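Local coordinates for protein N-alpha-acetyltransferase 35, NatC auxiliary subunit (Saccharomyces cerevisiae, PDB 6YGA) that serves as the auxiliary subunit of NatC, the MAK3-MAK10-MAK31 complex that acetylates the N-terminal methionine of L-A virus Gag protein, at residues V307-I310 and L311-D314; E321-Q324 and F325-F329. All coordinates share one frame; numbering follows the deposited sequence.

Interaction 1: residues V307-I310 and L311-D314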
loop_
_atom_site.group_PDB
_atom_site.type_symbol
_atom_site.label_atom_id
_atom_site.label_comp_id
_atom_site.label_asym_id
_atom_site.label_seq_id
_atom_site.Cartn_x
_atom_site.Cartn_y
_atom_site.Cartn_z
ATOM N N VAL B 307 1.935 18.940 -4.521
ATOM C CA VAL B 307 3.332 19.300 -4.734
ATOM C C VAL B 307 3.638 20.651 -4.095
ATOM O O VAL B 307 4.706 20.843 -3.504
ATOM C CB VAL B 307 3.660 19.289 -6.238
ATOM C CG1 VAL B 307 5.035 19.891 -6.498
ATOM C CG2 VAL B 307 3.593 17.868 -6.785
ATOM N N LYS B 308 2.702 21.601 -4.194
ATOM C CA LYS B 308 2.889 22.893 -3.539
ATOM C C LYS B 308 3.071 22.728 -2.036
ATOM O O LYS B 308 3.860 23.450 -1.415
ATOM C CB LYS B 308 1.705 23.815 -3.835
ATOM C CG LYS B 308 1.687 24.367 -5.252
ATOM C CD LYS B 308 0.456 25.221 -5.509
ATOM C CE LYS B 308 0.461 26.471 -4.647
ATOM N NZ LYS B 308 -0.731 27.331 -4.900
ATOM N N THR B 309 2.352 21.778 -1.435
ATOM C CA THR B 309 2.510 21.527 -0.006
ATOM C C THR B 309 3.903 20.991 0.305
ATOM O O THR B 309 4.476 21.305 1.355
ATOM C CB THR B 309 1.433 20.554 0.476
ATOM O OG1 THR B 309 0.142 21.071 0.132
ATOM C CG2 THR B 309 1.500 20.374 1.988
ATOM N N ILE B 310 4.468 20.194 -0.606
ATOM C CA ILE B 310 5.799 19.631 -0.393
ATOM C C ILE B 310 6.840 20.737 -0.293
ATOM O O ILE B 310 7.721 20.705 0.575
ATOM C CB ILE B 310 6.142 18.638 -1.520
ATOM C CG1 ILE B 310 5.168 17.461 -1.505
ATOM C CG2 ILE B 310 7.592 18.171 -1.411
ATOM C CD1 ILE B 310 4.992 16.831 -0.146
ATOM N N LEU B 311 6.752 21.734 -1.174
ATOM C CA LEU B 311 7.743 22.803 -1.207
ATOM C C LEU B 311 7.714 23.679 0.039
ATOM O O LEU B 311 8.668 24.427 0.270
ATOM C CB LEU B 311 7.531 23.666 -2.452
ATOM C CG LEU B 311 7.379 22.884 -3.756
ATOM C CD1 LEU B 311 7.001 23.807 -4.907
ATOM C CD2 LEU B 311 8.656 22.115 -4.068
ATOM N N LEU B 312 6.646 23.611 0.841
ATOM C CA LEU B 312 6.550 24.467 2.021
ATOM C C LEU B 312 7.592 24.106 3.069
ATOM O O LEU B 312 7.991 24.966 3.864
ATOM C CB LEU B 312 5.152 24.380 2.635
ATOM C CG LEU B 312 3.973 24.938 1.836
ATOM C CD1 LEU B 312 2.654 24.656 2.547
ATOM C CD2 LEU B 312 4.148 26.428 1.595
ATOM N N VAL B 313 8.040 22.849 3.090
ATOM C CA VAL B 313 8.983 22.418 4.114
ATOM C C VAL B 313 10.327 23.116 3.964
ATOM O O VAL B 313 11.119 23.138 4.913
ATOM C CB VAL B 313 9.150 20.889 4.079
ATOM C CG1 VAL B 313 10.024 20.473 2.905
ATOM C CG2 VAL B 313 9.722 20.384 5.396
ATOM N N ASP B 314 10.603 23.700 2.795
ATOM C CA ASP B 314 11.851 24.433 2.612
ATOM C C ASP B 314 11.905 25.678 3.491
ATOM O O ASP B 314 12.995 26.155 3.825
ATOM C CB ASP B 314 12.024 24.799 1.137
ATOM C CG ASP B 314 13.344 25.484 0.855
ATOM O OD1 ASP B 314 14.403 24.850 1.055
ATOM O OD2 ASP B 314 13.322 26.656 0.426
#
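L311 bonds back to V307 at the C-terminal end of helix 298-311, and three-residue bonds follow, with 3-10 geometry at V313-D314. The L311 N to V307 O bond is a regular i to i+4 link of 3.2 Å, with its donor only 15° from the carbonyl plane. The next two span three residues: L312 N bonds T309 O from above the carbonyl plane, 66° out of it, and V313 N makes a weak bond of 3.3 Å to I310 O. D314 N repeats the pattern on L311 O.

Side-chain carbons rest mainly against backbone carbonyl oxygens. L311 places CG 3.4 Å from V307 O, with both methyls farther from that oxygen, at about van der Waals distance or beyond. CG of L312, anti to the carbonyl carbon at chi1 -67°, sits 3.6 Å from K308 O. Farther out, I310 packs on A339 and F343 of helix 337-347, while V307 and L311 meet L247 and H236.

Charged ends look elsewhere: K308 forms a salt bridge with D248, and D314 one with K357. At the last turn, V313 CG1, held between its backbone N and carbonyl carbon, comes within 3.3 Å of I310 O.

Interaction 2: residues E321-Q324 and F325-F329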
loop_
_atom_site.group_PDB
_atom_site.type_symbol
_atom_site.label_atom_id
_atom_site.label_comp_id
_atom_site.label_asym_id
_atom_site.label_seq_id
_atom_site.Cartn_x
_atom_site.Cartn_y
_atom_site.Cartn_z
ATOM N N GLU B 321 9.583 22.465 13.296
ATOM C CA GLU B 321 8.735 22.804 12.158
ATOM C C GLU B 321 8.757 21.704 11.101
ATOM O O GLU B 321 7.724 21.410 10.488
ATOM C CB GLU B 321 9.161 24.150 11.570
ATOM C CG GLU B 321 8.730 25.338 12.426
ATOM C CD GLU B 321 9.164 26.675 11.853
ATOM O OE1 GLU B 321 9.978 26.680 10.907
ATOM O OE2 GLU B 321 8.691 27.721 12.349
ATOM N N THR B 322 9.919 21.079 10.874
ATOM C CA THR B 322 9.963 19.920 9.984
ATOM C C THR B 322 9.241 18.728 10.600
ATOM O O THR B 322 8.522 18.002 9.903
ATOM C CB THR B 322 11.410 19.542 9.657
ATOM O OG1 THR B 322 12.119 19.251 10.869
ATOM C CG2 THR B 322 12.110 20.666 8.918
ATOM N N TYR B 323 9.424 18.512 11.905
ATOM C CA TYR B 323 8.794 17.378 12.574
ATOM C C TYR B 323 7.274 17.454 12.462
ATOM O O TYR B 323 6.617 16.472 12.094
ATOM C CB TYR B 323 9.245 17.338 14.037
ATOM C CG TYR B 323 8.609 16.266 14.895
ATOM C CD1 TYR B 323 9.148 14.986 14.964
ATOM C CD2 TYR B 323 7.487 16.545 15.661
ATOM C CE1 TYR B 323 8.573 14.010 15.759
ATOM C CE2 TYR B 323 6.905 15.578 16.457
ATOM C CZ TYR B 323 7.451 14.314 16.504
ATOM O OH TYR B 323 6.866 13.354 17.298
ATOM N N GLN B 324 6.701 18.624 12.752
ATOM C CA GLN B 324 5.253 18.789 12.648
ATOM C C GLN B 324 4.785 18.791 11.198
ATOM O O GLN B 324 3.647 18.396 10.917
ATOM C CB GLN B 324 4.820 20.074 13.353
ATOM C CG GLN B 324 5.038 20.060 14.862
ATOM C CD GLN B 324 3.966 19.283 15.611
ATOM O OE1 GLN B 324 3.600 18.172 15.227
ATOM N NE2 GLN B 324 3.455 19.871 16.687
ATOM N N PHE B 325 5.635 19.232 10.266
ATOM C CA PHE B 325 5.286 19.106 8.855
ATOM C C PHE B 325 5.150 17.641 8.464
ATOM O O PHE B 325 4.200 17.262 7.770
ATOM C CB PHE B 325 6.329 19.803 7.979
ATOM C CG PHE B 325 6.043 19.704 6.499
ATOM C CD1 PHE B 325 6.513 18.629 5.756
ATOM C CD2 PHE B 325 5.309 20.687 5.852
ATOM C CE1 PHE B 325 6.251 18.533 4.401
ATOM C CE2 PHE B 325 5.047 20.597 4.495
ATOM C CZ PHE B 325 5.517 19.519 3.770
ATOM N N ALA B 326 6.086 16.800 8.909
ATOM C CA ALA B 326 5.990 15.374 8.619
ATOM C C ALA B 326 4.788 14.736 9.303
ATOM O O ALA B 326 4.230 13.763 8.788
ATOM C CB ALA B 326 7.273 14.661 9.039
ATOM N N LYS B 327 4.375 15.263 10.457
ATOM C CA LYS B 327 3.272 14.645 11.185
ATOM C C LYS B 327 1.926 14.954 10.546
ATOM O O LYS B 327 0.972 14.192 10.728
ATOM C CB LYS B 327 3.274 15.102 12.644
ATOM C CG LYS B 327 4.390 14.500 13.476
ATOM C CD LYS B 327 3.968 13.187 14.127
ATOM C CE LYS B 327 2.956 13.427 15.240
ATOM N NZ LYS B 327 2.590 12.179 15.971
ATOM N N PHE B 328 1.828 16.053 9.793
ATOM C CA PHE B 328 0.540 16.544 9.328
ATOM C C PHE B 328 0.385 16.634 7.815
ATOM O O PHE B 328 -0.756 16.642 7.342
ATOM C CB PHE B 328 0.253 17.934 9.920
ATOM C CG PHE B 328 -0.143 17.912 11.371
ATOM C CD1 PHE B 328 -1.458 17.673 11.740
ATOM C CD2 PHE B 328 0.795 18.141 12.367
ATOM C CE1 PHE B 328 -1.832 17.657 13.074
ATOM C CE2 PHE B 328 0.427 18.126 13.705
ATOM C CZ PHE B 328 -0.888 17.884 14.058
ATOM N N PHE B 329 1.475 16.703 7.044
ATOM C CA PHE B 329 1.321 16.975 5.616
ATOM C C PHE B 329 0.626 15.833 4.890
ATOM O O PHE B 329 -0.028 16.057 3.866
ATOM C CB PHE B 329 2.681 17.267 4.973
ATOM C CG PHE B 329 3.338 16.063 4.350
ATOM C CD1 PHE B 329 4.008 15.143 5.137
ATOM C CD2 PHE B 329 3.303 15.863 2.976
ATOM C CE1 PHE B 329 4.621 14.036 4.571
ATOM C CE2 PHE B 329 3.912 14.758 2.402
ATOM C CZ PHE B 329 4.574 13.843 3.201
#
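Contacts between Q324 and F328, and between Y323 and K327, join successive turns of helix 319-328 in a buried part of the TPR-like region. The helical framework is defined by i to i+4 bonds: F325 N to E321 O, A326 N to T322 O at 2.9 Å, and K327 N to Y323 O at 3.0 Å. At Q324 O the bonding is shared and weak, from K327 N and from F328 N, the latter at 3.2 Å with an N-H...O angle of 124°, yet F329 N returns to a 2.9 Å bond with F325 O.

Q324 O also lies in the plane of the F328 ring at its edge, 3.2 Å from CD2. The glutamine side chain runs alongside that ring, and its bend at chi2 (-79°) carries OE1 to 3.5 Å from CE2, with the amide and ring planes 55° apart. NE2 is engaged by T662 O, which should restrain the amide's rotation.

On a neighbouring flank, K327 folds CG over one face of the Y323 ring, 4.0 Å from CE2, with the two side chains pointing the same way. Y323 also meets the ring of W398 with nearly parallel planes. F325 presents one ring face to F329 CB, 3.8 Å above its plane. E321 OE1 accepts a bond from E317 N, while OE2 forms a salt bridge with R665.

These i to i+4 bonds and side-chain pairs are those of an ordinary alpha-helix, here packed against helices 386-402 and 433-456 within the NAA35-like TPR repeats.

In the fold
Interaction 1 precedes interaction 2 along the chain, and their centres lie 11 Å apart. The first spans the end of helix 298-311 and the turn after it; the second belongs to helix 319-328, the next helix in sequence. The two touch directly: T309 O is 3.2 Å from F325 CZ, I310 CD1 is 3.5 Å from F329 CE2, and V313 CG2 is 3.7 Å from F325 CD1. F325 and F329 thus join the end of the first helix and the turn after it to the second, by hydrocarbon packing and by a ring edge atom against T309 O. Both I310 and F329 also meet F343 of helix 337-347, so the two interactions belong to one helical region of this auxiliary subunit.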